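Local coordinates for outer membrane protein SusF (Bacteroides thetaiotaomicron, PDB 4FE9) that binds starch at the bacterial cell surface through its carbohydrate-binding modules, ahead of starch transport into the periplasm for degradation, at residues N369-G374 against Q388-V393; E400-A405 against G455-L460; V412-N417 against E430-D435. All coordinates share one frame; numbering follows the deposited sequence.

Contact 1: residues N369-G374 against Q388-V393. With NA (sodium ion), chain I.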
loop_
_atom_site.group_PDB
_atom_site.type_symbol
_atom_site.label_atom_id
_atom_site.label_comp_id
_atom_site.label_asym_id
_atom_site.label_seq_id
_atom_site.Cartn_x
_atom_site.Cartn_y
_atom_site.Cartn_z
ATOM N N ASN A 369 -13.522 -15.115 -15.432
ATOM C CA ASN A 369 -13.627 -16.566 -15.254
ATOM C C ASN A 369 -14.714 -16.926 -14.244
ATOM O O ASN A 369 -14.567 -16.660 -13.035
ATOM C CB ASN A 369 -12.313 -17.134 -14.761
ATOM C CG ASN A 369 -11.237 -17.091 -15.812
ATOM O OD1 ASN A 369 -11.516 -16.803 -16.968
ATOM N ND2 ASN A 369 -9.999 -17.159 -15.379
ATOM N N VAL A 370 -15.828 -17.450 -14.743
ATOM C CA VAL A 370 -16.918 -17.910 -13.877
ATOM C C VAL A 370 -16.862 -19.421 -13.822
ATOM O O VAL A 370 -16.559 -20.078 -14.832
ATOM C CB VAL A 370 -18.270 -17.470 -14.424
ATOM C CG1 VAL A 370 -19.434 -17.991 -13.532
ATOM C CG2 VAL A 370 -18.326 -16.014 -14.533
ATOM N N TYR A 371 -17.058 -19.980 -12.635
ATOM C CA TYR A 371 -16.830 -21.403 -12.432
ATOM C C TYR A 371 -18.053 -22.125 -11.877
ATOM O O TYR A 371 -18.654 -21.690 -10.880
ATOM C CB TYR A 371 -15.665 -21.630 -11.510
ATOM C CG TYR A 371 -14.312 -21.223 -12.074
ATOM C CD1 TYR A 371 -13.521 -22.145 -12.762
ATOM C CD2 TYR A 371 -13.743 -19.980 -11.739
ATOM C CE1 TYR A 371 -12.224 -21.833 -13.138
ATOM C CE2 TYR A 371 -12.465 -19.653 -12.132
ATOM C CZ TYR A 371 -11.706 -20.584 -12.832
ATOM O OH TYR A 371 -10.437 -20.258 -13.237
ATOM N N LEU A 372 -18.318 -23.307 -12.431
ATOM C CA LEU A 372 -19.197 -24.275 -11.808
ATOM C C LEU A 372 -18.506 -24.956 -10.647
ATOM O O LEU A 372 -17.339 -25.364 -10.741
ATOM C CB LEU A 372 -19.666 -25.303 -12.832
ATOM C CG LEU A 372 -20.910 -26.106 -12.454
ATOM C CD1 LEU A 372 -22.169 -25.189 -12.435
ATOM C CD2 LEU A 372 -21.099 -27.286 -13.444
ATOM N N MET A 373 -19.210 -25.059 -9.525
ATOM C CA MET A 373 -18.647 -25.682 -8.334
ATOM C C MET A 373 -19.599 -26.735 -7.796
ATOM O O MET A 373 -20.810 -26.613 -7.931
ATOM C CB MET A 373 -18.395 -24.629 -7.243
ATOM C CG MET A 373 -17.532 -23.479 -7.709
ATOM S SD MET A 373 -15.811 -23.966 -7.690
ATOM C CE MET A 373 -15.541 -24.399 -5.958
ATOM N N GLY A 374 -19.043 -27.691 -7.082
ATOM C CA GLY A 374 -19.824 -28.608 -6.291
ATOM C C GLY A 374 -20.258 -29.776 -7.135
ATOM O O GLY A 374 -19.483 -30.289 -7.966
ATOM N N GLN A 388 -12.169 -27.359 -16.661
ATOM C CA GLN A 388 -13.422 -27.992 -17.113
ATOM C C GLN A 388 -14.667 -27.326 -16.524
ATOM O O GLN A 388 -15.764 -27.347 -17.140
ATOM C CB GLN A 388 -13.422 -29.474 -16.751
ATOM C CG GLN A 388 -12.155 -30.214 -17.167
ATOM C CD GLN A 388 -10.981 -29.812 -16.340
ATOM O OE1 GLN A 388 -10.736 -28.621 -16.136
ATOM N NE2 GLN A 388 -10.261 -30.796 -15.808
ATOM N N ASP A 389 -14.512 -26.743 -15.331
ATOM C CA ASP A 389 -15.642 -26.126 -14.634
ATOM C C ASP A 389 -15.827 -24.660 -15.041
ATOM O O ASP A 389 -16.817 -24.012 -14.670
ATOM C CB ASP A 389 -15.483 -26.309 -13.112
ATOM C CG ASP A 389 -15.622 -27.788 -12.681
ATOM O OD1 ASP A 389 -16.163 -28.589 -13.467
ATOM O OD2 ASP A 389 -15.214 -28.152 -11.563
ATOM N N LEU A 390 -15.020 -24.231 -16.014
ATOM C CA LEU A 390 -15.068 -22.845 -16.512
ATOM C C LEU A 390 -16.249 -22.582 -17.446
ATOM O O LEU A 390 -16.589 -23.424 -18.249
ATOM C CB LEU A 390 -13.753 -22.529 -17.214
ATOM C CG LEU A 390 -13.422 -21.083 -17.492
ATOM C CD1 LEU A 390 -12.773 -20.484 -16.271
ATOM C CD2 LEU A 390 -12.478 -20.977 -18.717
ATOM N N PHE A 391 -16.906 -21.433 -17.304
ATOM C CA PHE A 391 -18.021 -21.090 -18.166
ATOM C C PHE A 391 -17.423 -20.503 -19.449
ATOM O O PHE A 391 -16.589 -19.583 -19.381
ATOM C CB PHE A 391 -18.904 -19.993 -17.526
ATOM C CG PHE A 391 -19.988 -20.508 -16.585
ATOM C CD1 PHE A 391 -21.239 -19.913 -16.597
ATOM C CD2 PHE A 391 -19.662 -21.328 -15.506
ATOM C CE1 PHE A 391 -22.208 -20.240 -15.632
ATOM C CE2 PHE A 391 -20.652 -21.721 -14.575
ATOM C CZ PHE A 391 -21.914 -21.158 -14.646
ATOM N N THR A 392 -17.996 -20.860 -20.596
ATOM C CA THR A 392 -17.696 -20.142 -21.829
ATOM C C THR A 392 -18.106 -18.680 -21.711
ATOM O O THR A 392 -19.174 -18.369 -21.167
ATOM C CB THR A 392 -18.422 -20.760 -23.066
ATOM O OG1 THR A 392 -19.696 -20.126 -23.229
ATOM C CG2 THR A 392 -18.600 -22.247 -22.896
ATOM N N VAL A 393 -17.319 -17.805 -22.355
ATOM C CA VAL A 393 -17.515 -16.356 -22.307
ATOM C C VAL A 393 -18.117 -15.815 -23.627
ATOM O O VAL A 393 -17.542 -15.981 -24.678
ATOM C CB VAL A 393 -16.148 -15.631 -22.045
ATOM C CG1 VAL A 393 -16.330 -14.140 -22.015
ATOM C CG2 VAL A 393 -15.519 -16.114 -20.763
HETATM NA NA NA I . -15.208 -29.633 -9.970
HETATM O O HOH W 1 -15.917 -17.877 -17.330
HETATM O O HOH W 2 -14.873 -26.404 -9.699
#
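Y371 and L390 form a single backbone bridge that pins loop 388-393 to strand 371-374 in the third carbohydrate-binding module, flanked by two backbone hydrogen bonds: F391 N to V370 O at 2.8 Å, and L372 N to D389 O at 2.8 Å and nearly straight (168°). The side chains around the bridge are mostly apolar. V370, with CG1 anti to the backbone N (chi1 178°), sets that methyl over the centre of the F391 ring, 3.8 Å from the centroid and only 6° off the normal; a branched residue here offers a compact methyl to a flat face. A second CH-pi contact pairs L390 CD1 with one face of the Y371 ring, 3.9 Å from its centroid, and the same methyl rests 3.7 Å from N369 CB. D389 adds charge at one end: its OD2 binds the sodium ion at 2.2 Å, which S377 OG and the carbonyl oxygens of Y378, G380 and A383 complete. A hard carboxylate oxygen suits this ion, and a water hydrogen-bonded to both OD2 and L372 O ties the site back to the strand. Another water spans V370 N and F391 O. On its other side strand 371-374 bonds through Y371 and M373 to strand 410-415, while V370 and F391 pack onto I414 of that strand, F401 of strand 401-402 and L460 of strand 458-461.

Contact 2: residues E400-A405 against G455-L460; sequences EFVSPA and GQKVYL
F401 and V402 pair antiparallel with L460 and Y459, joining the short outer strand 401-402 to the middle strand 458-461 of a three-stranded sheet completed by 466-469. F401 and L460 make the hydrogen-bonded pair: L460 N reaches F401 O at 3.1 Å, and F401 N returns a more bent bond to L460 O at 3.2 Å. Two residues further along, S403 N donates to V458 O, but the return bond is taken over by the side chain, V458 N to S403 OG at 2.6 Å and 170°. With chi1 62°, OG stands between the backbone N and the carbonyl carbon, near enough to stand in for a main-chain acceptor, a task suited to a small hydroxyl. An alanine here would probably leave V458 N without its acceptor and weaken the pairing where the regular strand ends. The sheet is part of the third carbohydrate-binding module, whose two antiparallel sheets are consistent with an Ig-like beta-sandwich, and the two faces of this sheet differ. On the face carrying V402 and Y459, V402 CG1 lies over the tyrosine ring, offset toward the rim and 4.3 Å from the centroid, while CG2 meets CD1 of Y459 at 3.8 Å. The aliphatic part of K457 presses against the same valine, CD to V402 CG1 at 3.5 Å, a tight fit. E400 brings OE2 to the edge of the Y459 ring, 3.7 Å from CD1; that oxygen also forms a salt bridge with R468, which also makes a cation-pi contact with Y459. On the opposite face L460 CD1 approaches F401 CB at 4.5 Å, and the F401 ring meets F462 and W349 edge-to-face, the latter from the second module.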
loop_
_atom_site.group_PDB
_atom_site.type_symbol
_atom_site.label_atom_id
_atom_site.label_comp_id
_atom_site.label_asym_id
_atom_site.label_seq_id
_atom_site.Cartn_x
_atom_site.Cartn_y
_atom_site.Cartn_z
ATOM N N GLU A 400 -24.254 -14.491 -23.086
ATOM C CA GLU A 400 -24.464 -15.265 -21.891
ATOM C C GLU A 400 -23.283 -16.168 -21.657
ATOM O O GLU A 400 -22.716 -16.716 -22.605
ATOM C CB GLU A 400 -25.790 -16.064 -21.993
ATOM C CG GLU A 400 -27.024 -15.133 -22.133
ATOM C CD GLU A 400 -28.373 -15.880 -22.246
ATOM O OE1 GLU A 400 -29.413 -15.220 -22.023
ATOM O OE2 GLU A 400 -28.393 -17.100 -22.584
ATOM N N PHE A 401 -22.775 -16.154 -20.432
ATOM C CA PHE A 401 -21.833 -17.169 -20.015
ATOM C C PHE A 401 -22.616 -18.465 -19.850
ATOM O O PHE A 401 -23.741 -18.453 -19.368
ATOM C CB PHE A 401 -21.162 -16.763 -18.676
ATOM C CG PHE A 401 -20.382 -15.457 -18.745
ATOM C CD1 PHE A 401 -21.025 -14.264 -18.944
ATOM C CD2 PHE A 401 -19.010 -15.442 -18.574
ATOM C CE1 PHE A 401 -20.308 -13.067 -19.040
ATOM C CE2 PHE A 401 -18.294 -14.245 -18.637
ATOM C CZ PHE A 401 -18.957 -13.061 -18.871
ATOM N N VAL A 402 -22.016 -19.582 -20.238
ATOM C CA VAL A 402 -22.695 -20.863 -20.170
ATOM C C VAL A 402 -21.793 -21.895 -19.578
ATOM O O VAL A 402 -20.609 -21.933 -19.883
ATOM C CB VAL A 402 -23.200 -21.319 -21.591
ATOM C CG1 VAL A 402 -23.977 -22.653 -21.494
ATOM C CG2 VAL A 402 -24.075 -20.235 -22.203
ATOM N N SER A 403 -22.321 -22.636 -18.607
ATOM C CA SER A 403 -21.553 -23.649 -17.900
ATOM C C SER A 403 -21.433 -24.923 -18.723
ATOM O O SER A 403 -22.223 -25.150 -19.634
ATOM C CB SER A 403 -22.214 -23.969 -16.542
ATOM O OG SER A 403 -23.531 -24.502 -16.708
ATOM N N PRO A 404 -20.465 -25.768 -18.376
ATOM C CA PRO A 404 -20.369 -27.175 -18.798
ATOM C C PRO A 404 -21.548 -27.975 -18.283
ATOM O O PRO A 404 -21.844 -27.920 -17.091
ATOM C CB PRO A 404 -19.098 -27.665 -18.097
ATOM C CG PRO A 404 -18.411 -26.402 -17.573
ATOM C CD PRO A 404 -19.494 -25.441 -17.325
ATOM N N ALA A 405 -22.217 -28.715 -19.165
ATOM C CA ALA A 405 -23.422 -29.473 -18.783
ATOM C C ALA A 405 -23.207 -30.277 -17.482
ATOM O O ALA A 405 -22.158 -30.902 -17.296
ATOM C CB ALA A 405 -23.852 -30.410 -19.932
ATOM N N GLY A 455 -26.760 -33.124 -17.317
ATOM C CA GLY A 455 -26.833 -32.633 -18.689
ATOM C C GLY A 455 -27.507 -31.292 -18.826
ATOM O O GLY A 455 -27.562 -30.738 -19.907
ATOM N N GLN A 456 -28.040 -30.767 -17.731
ATOM C CA GLN A 456 -28.441 -29.362 -17.695
ATOM C C GLN A 456 -27.202 -28.445 -17.652
ATOM O O GLN A 456 -26.093 -28.900 -17.403
ATOM C CB GLN A 456 -29.337 -29.085 -16.483
ATOM C CG GLN A 456 -30.768 -29.553 -16.618
ATOM C CD GLN A 456 -31.641 -29.096 -15.444
ATOM O OE1 GLN A 456 -31.232 -29.186 -14.282
ATOM N NE2 GLN A 456 -32.812 -28.554 -15.751
ATOM N N LYS A 457 -27.421 -27.150 -17.847
ATOM C CA LYS A 457 -26.365 -26.154 -17.679
ATOM C C LYS A 457 -26.933 -24.793 -17.264
ATOM O O LYS A 457 -28.132 -24.558 -17.394
ATOM C CB LYS A 457 -25.509 -26.040 -18.970
ATOM C CG LYS A 457 -26.292 -26.008 -20.252
ATOM C CD LYS A 457 -25.374 -25.813 -21.480
ATOM C CE LYS A 457 -24.332 -26.895 -21.568
ATOM N NZ LYS A 457 -23.990 -27.211 -22.971
ATOM N N VAL A 458 -26.075 -23.913 -16.730
ATOM C CA VAL A 458 -26.514 -22.555 -16.286
ATOM C C VAL A 458 -26.338 -21.516 -17.400
ATOM O O VAL A 458 -25.310 -21.492 -18.041
ATOM C CB VAL A 458 -25.685 -22.061 -15.039
ATOM C CG1 VAL A 458 -26.246 -20.761 -14.520
ATOM C CG2 VAL A 458 -25.659 -23.111 -13.959
ATOM N N TYR A 459 -27.268 -20.557 -17.496
ATOM C CA TYR A 459 -27.113 -19.409 -18.403
ATOM C C TYR A 459 -27.177 -18.087 -17.644
ATOM O O TYR A 459 -28.202 -17.763 -17.047
ATOM C CB TYR A 459 -28.205 -19.420 -19.511
ATOM C CG TYR A 459 -28.203 -20.673 -20.375
ATOM C CD1 TYR A 459 -27.829 -20.623 -21.719
ATOM C CD2 TYR A 459 -28.538 -21.903 -19.840
ATOM C CE1 TYR A 459 -27.734 -21.778 -22.473
ATOM C CE2 TYR A 459 -28.480 -23.051 -20.590
ATOM C CZ TYR A 459 -28.103 -22.983 -21.912
ATOM O OH TYR A 459 -28.077 -24.126 -22.645
ATOM N N LEU A 460 -26.153 -17.243 -17.819
ATOM C CA LEU A 460 -26.085 -15.970 -17.096
ATOM C C LEU A 460 -26.014 -14.797 -18.033
ATOM O O LEU A 460 -25.073 -14.676 -18.826
ATOM C CB LEU A 460 -24.866 -15.936 -16.168
ATOM C CG LEU A 460 -24.676 -17.109 -15.215
ATOM C CD1 LEU A 460 -23.249 -17.166 -14.723
ATOM C CD2 LEU A 460 -25.640 -16.985 -14.057
#

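Contact 3: residues V412-N417 against E430-D435; sequences VRICVN and EFIIFD
I414, E430 and F431 carry the pairing of strands 410-415 and 430-434, antiparallel neighbours in the larger sheet of the third carbohydrate-binding module, consistent with an Ig-like beta-sandwich. The axes of 412-415 and 430-434 come within 4.8 Å but diverge strongly, at 131° rather than near 180°. F431 N donates to I414 O at 3.1 Å; on the I414 N side a water takes part instead, hydrogen-bonded to I414 N, F431 O and E430 OE1. I414 has the most surface covered, and its branches divide the work. CB lies over one face of the F431 ring, offset toward the rim, and CG2 touches CZ of that ring at 3.5 Å. CD1 reaches further along the partner strand, to I432 CD1 at 3.9 Å and I433 CD1 at 4.0 Å. A beta-branched isoleucine thus suits a strand position that must fill space in two directions. The F431 ring also bears on L460 of strand 458-461 and on W296 of the second module, so a large flat residue serves several neighbours at once. E430 points to the other face of the sheet, beside C415. Burying a carboxylate needs compensation: R413 supplies it side-on, with two nitrogens, and R441 makes a second salt bridge to OE2. Guanidinium and carboxylate are nearly coplanar. R413 NH2 meets OE2 at 3.0 Å, somewhat out of the carboxylate plane, whereas NE donates to the syn lone pair of OE1 at 2.8 Å, almost straight at 174°.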
loop_
_atom_site.group_PDB
_atom_site.type_symbol
_atom_site.label_atom_id
_atom_site.label_comp_id
_atom_site.label_asym_id
_atom_site.label_seq_id
_atom_site.Cartn_x
_atom_site.Cartn_y
_atom_site.Cartn_z
ATOM N N VAL A 412 -26.502 -26.846 -7.363
ATOM C CA VAL A 412 -25.671 -25.970 -8.174
ATOM C C VAL A 412 -24.969 -24.923 -7.286
ATOM O O VAL A 412 -25.599 -24.295 -6.459
ATOM C CB VAL A 412 -26.511 -25.238 -9.215
ATOM C CG1 VAL A 412 -25.619 -24.298 -10.069
ATOM C CG2 VAL A 412 -27.260 -26.246 -10.108
ATOM N N ARG A 413 -23.658 -24.804 -7.437
ATOM C CA ARG A 413 -22.923 -23.649 -6.945
ATOM C C ARG A 413 -22.139 -22.980 -8.087
ATOM O O ARG A 413 -21.672 -23.668 -9.026
ATOM C CB ARG A 413 -21.976 -24.068 -5.812
ATOM C CG ARG A 413 -22.662 -24.757 -4.637
ATOM C CD ARG A 413 -23.494 -23.750 -3.781
ATOM N NE ARG A 413 -22.659 -23.003 -2.805
ATOM C CZ ARG A 413 -22.309 -23.452 -1.592
ATOM N NH1 ARG A 413 -22.583 -24.705 -1.232
ATOM N NH2 ARG A 413 -21.598 -22.672 -0.768
ATOM N N ILE A 414 -22.083 -21.650 -8.062
ATOM C CA ILE A 414 -21.349 -20.867 -9.076
ATOM C C ILE A 414 -20.495 -19.813 -8.343
ATOM O O ILE A 414 -20.947 -19.221 -7.327
ATOM C CB ILE A 414 -22.318 -20.118 -10.017
ATOM C CG1 ILE A 414 -23.549 -20.987 -10.335
ATOM C CG2 ILE A 414 -21.591 -19.674 -11.322
ATOM C CD1 ILE A 414 -24.714 -20.190 -10.910
ATOM N N CYS A 415 -19.283 -19.561 -8.849
ATOM C CA CYS A 415 -18.473 -18.464 -8.333
ATOM C C CYS A 415 -17.567 -17.787 -9.383
ATOM O O CYS A 415 -17.444 -18.258 -10.534
ATOM C CB CYS A 415 -17.640 -18.917 -7.133
ATOM S SG CYS A 415 -16.249 -19.996 -7.584
ATOM N N VAL A 416 -17.035 -16.627 -9.003
ATOM C CA VAL A 416 -15.730 -16.165 -9.483
ATOM C C VAL A 416 -14.712 -16.329 -8.364
ATOM O O VAL A 416 -15.060 -16.772 -7.271
ATOM C CB VAL A 416 -15.788 -14.688 -9.891
ATOM C CG1 VAL A 416 -16.801 -14.486 -11.030
ATOM C CG2 VAL A 416 -16.171 -13.831 -8.689
ATOM N N ASN A 417 -13.443 -16.070 -8.663
ATOM C CA ASN A 417 -12.404 -16.045 -7.645
ATOM C C ASN A 417 -11.300 -15.054 -8.047
ATOM O O ASN A 417 -10.392 -15.409 -8.759
ATOM C CB ASN A 417 -11.795 -17.449 -7.470
ATOM C CG ASN A 417 -10.674 -17.490 -6.395
ATOM O OD1 ASN A 417 -9.543 -17.937 -6.665
ATOM N ND2 ASN A 417 -11.020 -17.089 -5.147
ATOM N N GLU A 430 -19.603 -15.773 -4.420
ATOM C CA GLU A 430 -20.424 -16.757 -5.087
ATOM C C GLU A 430 -21.822 -16.244 -5.263
ATOM O O GLU A 430 -22.192 -15.163 -4.737
ATOM C CB GLU A 430 -20.398 -18.119 -4.354
ATOM C CG GLU A 430 -21.217 -18.143 -3.009
ATOM C CD GLU A 430 -21.593 -19.548 -2.561
ATOM O OE1 GLU A 430 -21.905 -20.418 -3.446
ATOM O OE2 GLU A 430 -21.706 -19.753 -1.319
ATOM N N PHE A 431 -22.559 -16.912 -6.138
ATOM C CA PHE A 431 -23.912 -16.515 -6.423
ATOM C C PHE A 431 -24.682 -17.679 -7.053
ATOM O O PHE A 431 -24.159 -18.796 -7.208
ATOM C CB PHE A 431 -23.902 -15.308 -7.384
ATOM C CG PHE A 431 -23.143 -15.565 -8.636
ATOM C CD1 PHE A 431 -23.778 -16.110 -9.741
ATOM C CD2 PHE A 431 -21.770 -15.376 -8.677
ATOM C CE1 PHE A 431 -23.074 -16.375 -10.904
ATOM C CE2 PHE A 431 -21.063 -15.620 -9.842
ATOM C CZ PHE A 431 -21.711 -16.161 -10.944
ATOM N N ILE A 432 -25.941 -17.439 -7.296
ATOM C CA ILE A 432 -26.846 -18.467 -7.817
ATOM C C ILE A 432 -28.016 -17.744 -8.550
ATOM O O ILE A 432 -28.025 -16.509 -8.649
ATOM C CB ILE A 432 -27.348 -19.393 -6.656
ATOM C CG1 ILE A 432 -27.869 -20.742 -7.187
ATOM C CG2 ILE A 432 -28.400 -18.667 -5.790
ATOM C CD1 ILE A 432 -26.839 -21.547 -7.928
ATOM N N ILE A 433 -28.942 -18.511 -9.124
ATOM C CA ILE A 433 -30.165 -17.941 -9.735
ATOM C C ILE A 433 -31.409 -18.318 -8.919
ATOM O O ILE A 433 -31.626 -19.495 -8.638
ATOM C CB ILE A 433 -30.362 -18.481 -11.184
ATOM C CG1 ILE A 433 -29.256 -17.986 -12.076
ATOM C CG2 ILE A 433 -31.689 -18.074 -11.740
ATOM C CD1 ILE A 433 -28.286 -19.049 -12.377
ATOM N N PHE A 434 -32.233 -17.319 -8.572
ATOM C CA PHE A 434 -33.580 -17.561 -8.024
ATOM C C PHE A 434 -34.556 -16.797 -8.883
ATOM O O PHE A 434 -34.420 -15.572 -9.040
ATOM C CB PHE A 434 -33.710 -17.030 -6.574
ATOM C CG PHE A 434 -32.792 -17.725 -5.555
ATOM C CD1 PHE A 434 -32.872 -19.119 -5.351
ATOM C CD2 PHE A 434 -32.052 -16.949 -4.622
ATOM C CE1 PHE A 434 -32.098 -19.752 -4.323
ATOM C CE2 PHE A 434 -31.298 -17.554 -3.615
ATOM C CZ PHE A 434 -31.301 -18.978 -3.480
ATOM N N ASP A 435 -35.578 -17.501 -9.378
ATOM C CA ASP A 435 -36.630 -16.889 -10.204
ATOM C C ASP A 435 -36.068 -16.113 -11.403
ATOM O O ASP A 435 -36.458 -14.987 -11.629
ATOM C CB ASP A 435 -37.495 -15.941 -9.357
ATOM C CG ASP A 435 -38.142 -16.643 -8.150
ATOM O OD1 ASP A 435 -38.762 -17.726 -8.337
ATOM O OD2 ASP A 435 -38.074 -16.078 -7.020
HETATM O O HOH W 3 -23.511 -20.508 -5.453
#

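All three contacts lie in the third carbohydrate-binding module, with contacts 1 and 2 about 9 Å apart between centres and contact 3 about 11 Å from each. Along the chain contact 1 closes first; contact 2 then opens, and both segments of contact 3 fall between its halves. Contacts 1 and 3 share one sheet, where strands 371-374 and 410-415 are neighbours, whereas contact 2 belongs to the smaller one. V458 and L460 of contact 2 pack on I414, F431 and I433 of contact 3, and F391 of contact 1 joins them, meeting in a common apolar core. They form part of the module's framework, D389 also binding sodium; the sugar pockets lie in the first two modules.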